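Local coordinates for antibiotic biosynthesis monooxygenase family protein (Shewanella oneidensis, PDB 2BBE) that is of unconfirmed function but belongs to the antibiotic biosynthesis monooxygenase family and so may act as a monooxygenase, at the interface of chains A and B. Residues are numbered along the deposited sequence; one frame, centred on the assembly and turned at random. Chains: chain A/B, hypothetical protein SO0527.

Contact 1: the interface of chains A and B. Residues chain A 28, 31-32, 35, 54; chain B 6-7, 106.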
loop_
_atom_site.group_PDB
_atom_site.type_symbol
_atom_site.label_atom_id
_atom_site.label_comp_id
_atom_site.label_asym_id
_atom_site.label_seq_id
_atom_site.Cartn_x
_atom_site.Cartn_y
_atom_site.Cartn_z
ATOM N N GLU A 28 -4.233 -24.133 -11.237
ATOM C CA GLU A 28 -2.951 -24.163 -10.519
ATOM C C GLU A 28 -1.774 -23.759 -11.411
ATOM O O GLU A 28 -0.911 -22.986 -10.991
ATOM C CB GLU A 28 -2.704 -25.535 -9.899
ATOM C CG GLU A 28 -3.731 -25.885 -8.837
ATOM C CD GLU A 28 -3.672 -24.956 -7.638
ATOM O OE1 GLU A 28 -2.566 -24.478 -7.294
ATOM O OE2 GLU A 28 -4.735 -24.703 -7.038
ATOM N N ILE A 31 -1.969 -19.896 -11.856
ATOM C CA ILE A 31 -1.492 -19.161 -10.671
ATOM C C ILE A 31 0.040 -19.202 -10.666
ATOM O O ILE A 31 0.679 -18.180 -10.455
ATOM C CB ILE A 31 -2.048 -19.732 -9.314
ATOM C CG1 ILE A 31 -3.592 -19.676 -9.262
ATOM C CG2 ILE A 31 -1.435 -18.980 -8.089
ATOM C CD1 ILE A 31 -4.231 -20.580 -8.166
ATOM N N ALA A 32 0.616 -20.382 -10.890
ATOM C CA ALA A 32 2.079 -20.518 -10.930
ATOM C C ALA A 32 2.756 -19.639 -11.993
ATOM O O ALA A 32 3.778 -18.993 -11.709
ATOM C CB ALA A 32 2.490 -21.985 -11.088
ATOM N N ALA A 35 2.406 -16.027 -10.892
ATOM C CA ALA A 35 3.232 -15.745 -9.711
ATOM C C ALA A 35 4.703 -15.652 -10.083
ATOM O O ALA A 35 5.470 -14.922 -9.421
ATOM C CB ALA A 35 3.011 -16.786 -8.603
ATOM N N VAL A 54 -6.563 -14.668 -6.133
ATOM C CA VAL A 54 -7.409 -15.761 -6.620
ATOM C C VAL A 54 -8.846 -15.531 -6.168
ATOM O O VAL A 54 -9.108 -15.224 -4.987
ATOM C CB VAL A 54 -6.893 -17.169 -6.161
ATOM C CG1 VAL A 54 -5.610 -17.482 -6.898
ATOM C CG2 VAL A 54 -6.650 -17.223 -4.625
ATOM N N ASP B 6 6.675 -22.014 -3.642
ATOM C CA ASP B 6 6.854 -20.803 -4.499
ATOM C C ASP B 6 5.846 -19.670 -4.240
ATOM O O ASP B 6 6.181 -18.490 -4.458
ATOM C CB ASP B 6 6.879 -21.158 -5.996
ATOM C CG ASP B 6 5.649 -21.968 -6.463
ATOM O OD1 ASP B 6 4.974 -22.610 -5.618
ATOM O OD2 ASP B 6 5.382 -21.982 -7.701
ATOM N N TYR B 7 4.626 -20.016 -3.824
ATOM C CA TYR B 7 3.623 -19.008 -3.433
ATOM C C TYR B 7 2.727 -19.531 -2.310
ATOM O O TYR B 7 2.598 -20.742 -2.121
ATOM C CB TYR B 7 2.771 -18.531 -4.636
ATOM C CG TYR B 7 1.823 -19.562 -5.209
ATOM C CD1 TYR B 7 0.605 -19.853 -4.576
ATOM C CD2 TYR B 7 2.138 -20.251 -6.382
ATOM C CE1 TYR B 7 -0.264 -20.807 -5.091
ATOM C CE2 TYR B 7 1.270 -21.205 -6.901
ATOM C CZ TYR B 7 0.068 -21.473 -6.244
ATOM O OH TYR B 7 -0.803 -22.416 -6.749
ATOM N N VAL B 106 -2.443 -13.820 -3.337
ATOM C CA VAL B 106 -1.362 -14.799 -3.522
ATOM C C VAL B 106 -0.007 -14.102 -3.306
ATOM O O VAL B 106 0.356 -13.180 -4.054
ATOM C CB VAL B 106 -1.374 -15.410 -4.959
ATOM C CG1 VAL B 106 -0.225 -16.465 -5.138
ATOM C CG2 VAL B 106 -2.727 -16.000 -5.277
HETATM O O HOH W 1 5.443 -19.871 -9.909
HETATM O O HOH W 2 -3.271 -22.930 -5.437
HETATM O O HOH W 3 0.418 -23.926 -8.550
#
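One face of the B:Tyr7 phenol ring is taken by the A:Ile31 side chain, while two ordered waters lie in the ring plane at its hydroxyl edge. The branch methyl CG2 of A:Ile31 stands 3.7 Å from the ring centroid, displaced toward the rim at the phenol end, a CH-pi contact in which the two side chains cross at about a right angle. That methyl is anti to the backbone N (chi1 -60° for CG1), which aims it away from its own helix and at the ring. The same methyl also touches CG1 of B:Val106, at 4.1 Å. B:Val106 turns its other branch, CG2, onto CG1 of A:Val54 at 3.6 Å, extending the apolar strip away from the ring.

At the tip of the ring the phenol OH of B:Tyr7 meets the carboxylate oxygen OE1 of A:Glu28 at 2.8 Å, the phenol presumably donating. A bend at chi2 (-64°) brings the end of the glutamate chain round to the hydroxyl, and the carboxylate plane lies 18° from that of the ring. Water 2 bridges the same two oxygens, and water 3, 2.6 Å from OH of B:Tyr7, reaches the backbone O of A:Glu28. The phenol oxygen is thus gripped by protein and solvent together. A further water links the backbone O of A:Ala32 with the carboxylate of B:Asp6, a poorly ordered residue.

In the fold, B:Tyr7 belongs to the N-terminal loop of chain B and lies against helix 27-35 of chain A, beside the end of strand 97-107 of chain B, which carries B:Val106 past strand 47-55 of chain A.

Contact 2: the interface of chains A and B. Residues chain A 53-56, 61, 63; chain B 101-104.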
loop_
_atom_site.group_PDB
_atom_site.type_symbol
_atom_site.label_atom_id
_atom_site.label_comp_id
_atom_site.label_asym_id
_atom_site.label_seq_id
_atom_site.Cartn_x
_atom_site.Cartn_y
_atom_site.Cartn_z
ATOM N N ASN A 53 -4.043 -12.338 -7.079
ATOM C CA ASN A 53 -5.253 -12.619 -6.305
ATOM C C ASN A 53 -6.023 -13.773 -6.957
ATOM O O ASN A 53 -6.125 -13.843 -8.201
ATOM C CB ASN A 53 -6.156 -11.371 -6.264
ATOM C CG ASN A 53 -5.411 -10.104 -5.812
ATOM O OD1 ASN A 53 -4.800 -9.380 -6.624
ATOM N ND2 ASN A 53 -5.439 -9.853 -4.528
ATOM N N VAL A 54 -6.563 -14.668 -6.133
ATOM C CA VAL A 54 -7.409 -15.761 -6.620
ATOM C C VAL A 54 -8.846 -15.531 -6.168
ATOM O O VAL A 54 -9.108 -15.224 -4.987
ATOM C CB VAL A 54 -6.893 -17.169 -6.161
ATOM C CG1 VAL A 54 -5.610 -17.482 -6.898
ATOM C CG2 VAL A 54 -6.650 -17.223 -4.625
ATOM N N SER A 55 -9.769 -15.645 -7.121
ATOM C CA SER A 55 -11.182 -15.347 -6.865
ATOM C C SER A 55 -11.831 -16.322 -5.901
ATOM O O SER A 55 -11.687 -17.548 -6.040
ATOM C CB SER A 55 -11.976 -15.327 -8.171
ATOM O OG SER A 55 -13.359 -15.127 -7.924
ATOM N N ARG A 56 -12.571 -15.769 -4.945
ATOM C CA ARG A 56 -13.413 -16.568 -4.051
ATOM C C ARG A 56 -14.739 -16.924 -4.726
ATOM O O ARG A 56 -15.429 -17.860 -4.300
ATOM C CB ARG A 56 -13.689 -15.771 -2.763
ATOM C CG ARG A 56 -12.432 -15.537 -1.918
ATOM C CD ARG A 56 -12.737 -14.627 -0.720
ATOM N NE ARG A 56 -13.630 -15.232 0.284
ATOM C CZ ARG A 56 -14.852 -14.790 0.578
ATOM N NH1 ARG A 56 -15.392 -13.789 -0.113
ATOM N NH2 ARG A 56 -15.558 -15.372 1.552
ATOM N N ARG A 61 -10.683 -17.953 -11.815
ATOM C CA ARG A 61 -10.221 -16.578 -12.075
ATOM C C ARG A 61 -9.019 -16.181 -11.207
ATOM O O ARG A 61 -9.078 -16.313 -9.973
ATOM C CB ARG A 61 -11.367 -15.580 -11.844
ATOM C CG ARG A 61 -10.945 -14.094 -11.970
ATOM C CD ARG A 61 -12.129 -13.196 -12.256
ATOM N NE ARG A 61 -12.666 -13.451 -13.589
ATOM C CZ ARG A 61 -13.864 -13.937 -13.875
ATOM N NH1 ARG A 61 -14.749 -14.207 -12.912
ATOM N NH2 ARG A 61 -14.180 -14.126 -15.158
ATOM N N THR A 63 -6.283 -12.801 -10.799
ATOM C CA THR A 63 -6.275 -11.379 -11.183
ATOM C C THR A 63 -5.097 -10.613 -10.592
ATOM O O THR A 63 -4.834 -10.713 -9.388
ATOM C CB THR A 63 -7.603 -10.705 -10.728
ATOM O OG1 THR A 63 -8.693 -11.351 -11.389
ATOM C CG2 THR A 63 -7.633 -9.175 -11.014
ATOM N N GLU B 101 -16.255 -8.726 -7.347
ATOM C CA GLU B 101 -15.546 -9.988 -7.162
ATOM C C GLU B 101 -14.667 -9.900 -5.927
ATOM O O GLU B 101 -13.951 -8.921 -5.759
ATOM C CB GLU B 101 -14.648 -10.303 -8.373
ATOM C CG GLU B 101 -14.142 -11.773 -8.376
ATOM C CD GLU B 101 -14.425 -12.492 -9.703
ATOM O OE1 GLU B 101 -14.870 -11.829 -10.671
ATOM O OE2 GLU B 101 -14.185 -13.717 -9.783
ATOM N N THR B 102 -14.713 -10.924 -5.071
ATOM C CA THR B 102 -13.791 -10.966 -3.918
ATOM C C THR B 102 -12.718 -12.012 -4.151
ATOM O O THR B 102 -12.921 -12.965 -4.926
ATOM C CB THR B 102 -14.519 -11.249 -2.570
ATOM O OG1 THR B 102 -15.111 -12.552 -2.630
ATOM C CG2 THR B 102 -15.600 -10.179 -2.305
ATOM N N TYR B 103 -11.580 -11.821 -3.486
ATOM C CA TYR B 103 -10.379 -12.588 -3.728
ATOM C C TYR B 103 -9.605 -12.815 -2.423
ATOM O O TYR B 103 -9.801 -12.073 -1.447
ATOM C CB TYR B 103 -9.448 -11.764 -4.612
ATOM C CG TYR B 103 -9.903 -11.491 -6.026
ATOM C CD1 TYR B 103 -10.681 -10.357 -6.339
ATOM C CD2 TYR B 103 -9.485 -12.322 -7.071
ATOM C CE1 TYR B 103 -11.050 -10.079 -7.677
ATOM C CE2 TYR B 103 -9.862 -12.066 -8.402
ATOM C CZ TYR B 103 -10.636 -10.944 -8.693
ATOM O OH TYR B 103 -10.983 -10.685 -10.004
ATOM N N HIS B 104 -8.716 -13.814 -2.439
ATOM C CA HIS B 104 -7.585 -13.921 -1.511
ATOM C C HIS B 104 -6.306 -13.592 -2.272
ATOM O O HIS B 104 -6.146 -13.964 -3.455
ATOM C CB HIS B 104 -7.453 -15.341 -0.956
ATOM C CG HIS B 104 -8.532 -15.703 0.013
ATOM N ND1 HIS B 104 -9.320 -16.816 -0.143
ATOM C CD2 HIS B 104 -8.948 -15.100 1.152
ATOM C CE1 HIS B 104 -10.176 -16.894 0.861
ATOM N NE2 HIS B 104 -9.978 -15.857 1.654
#
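The B:Tyr103 side chain lies across strand 47-55 of chain A, and the apolar centre gathers around its ring. CD2 touches CB of A:Asn53 and, at 3.5 Å, CA of A:Ser55, while CE2 packs on CB of A:Thr63. With CG anti to the carbonyl carbon (chi1 -67°), the ring reaches over the neighbouring strand toward 61-68, and its OH hydrogen-bonds OG1 of A:Thr63 at 2.8 Å. The two side chains meet at about a right angle. A second apolar contact is made by A:Arg56, whose CD sits over one face of the B:His104 ring, 3.9 Å from the centroid and toward the rim.

Around this core the backbones pair. A:Val54 N donates to B:His104 O at 2.8 Å, B:His104 N returns a bond to A:Val54 O, and A:Arg56 N donates to B:Thr102 O.

At the rim, OE2 of B:Glu101 is gripped twice from chain A. OG of A:Ser55 donates at 2.5 Å to its anti lone pair, whereas NH1 of A:Arg61 forms a salt bridge at 3.2 Å through the syn lone pair, nearly straight (175° at H). OE2 lies in the guanidinium plane, although that plane stands 82° from the carboxylate. This double donation probably stabilises the negative charge. At the other end A:Arg56, bent at chi3, swings NH1 to OG1 of B:Thr102 at 2.8 Å, the hydroxyl lying somewhat off the guanidinium plane.

The antiparallel bridges A:Val54 with B:His104 and A:Ser55 with B:Tyr103 join strands of the two subunits, and the side-chain bonds flanking them probably set the register and steady the A-B pairing, which is probably a dimer of the kind common in this family.

Contact 1 and contact 2 lie about 12 Å apart, measured between the centres of their C-alpha atoms, and share A:Val54, whose backbone pairs in contact 2 and whose CG1 packs in contact 1. Strand 97-107 of chain B runs through both, leading from the strand pairing of contact 2 to contact 1, where B:Val106 meets chain A through its side chain and the N-terminal loop of chain B joins it against a helix of chain A. Sheet pairing and helix docking are thus probably linked through one arm of chain B. Because the interface is two-fold symmetric, each contact recurs with the chains exchanged, consistent with a reciprocal dimer within the deposited four-chain assembly.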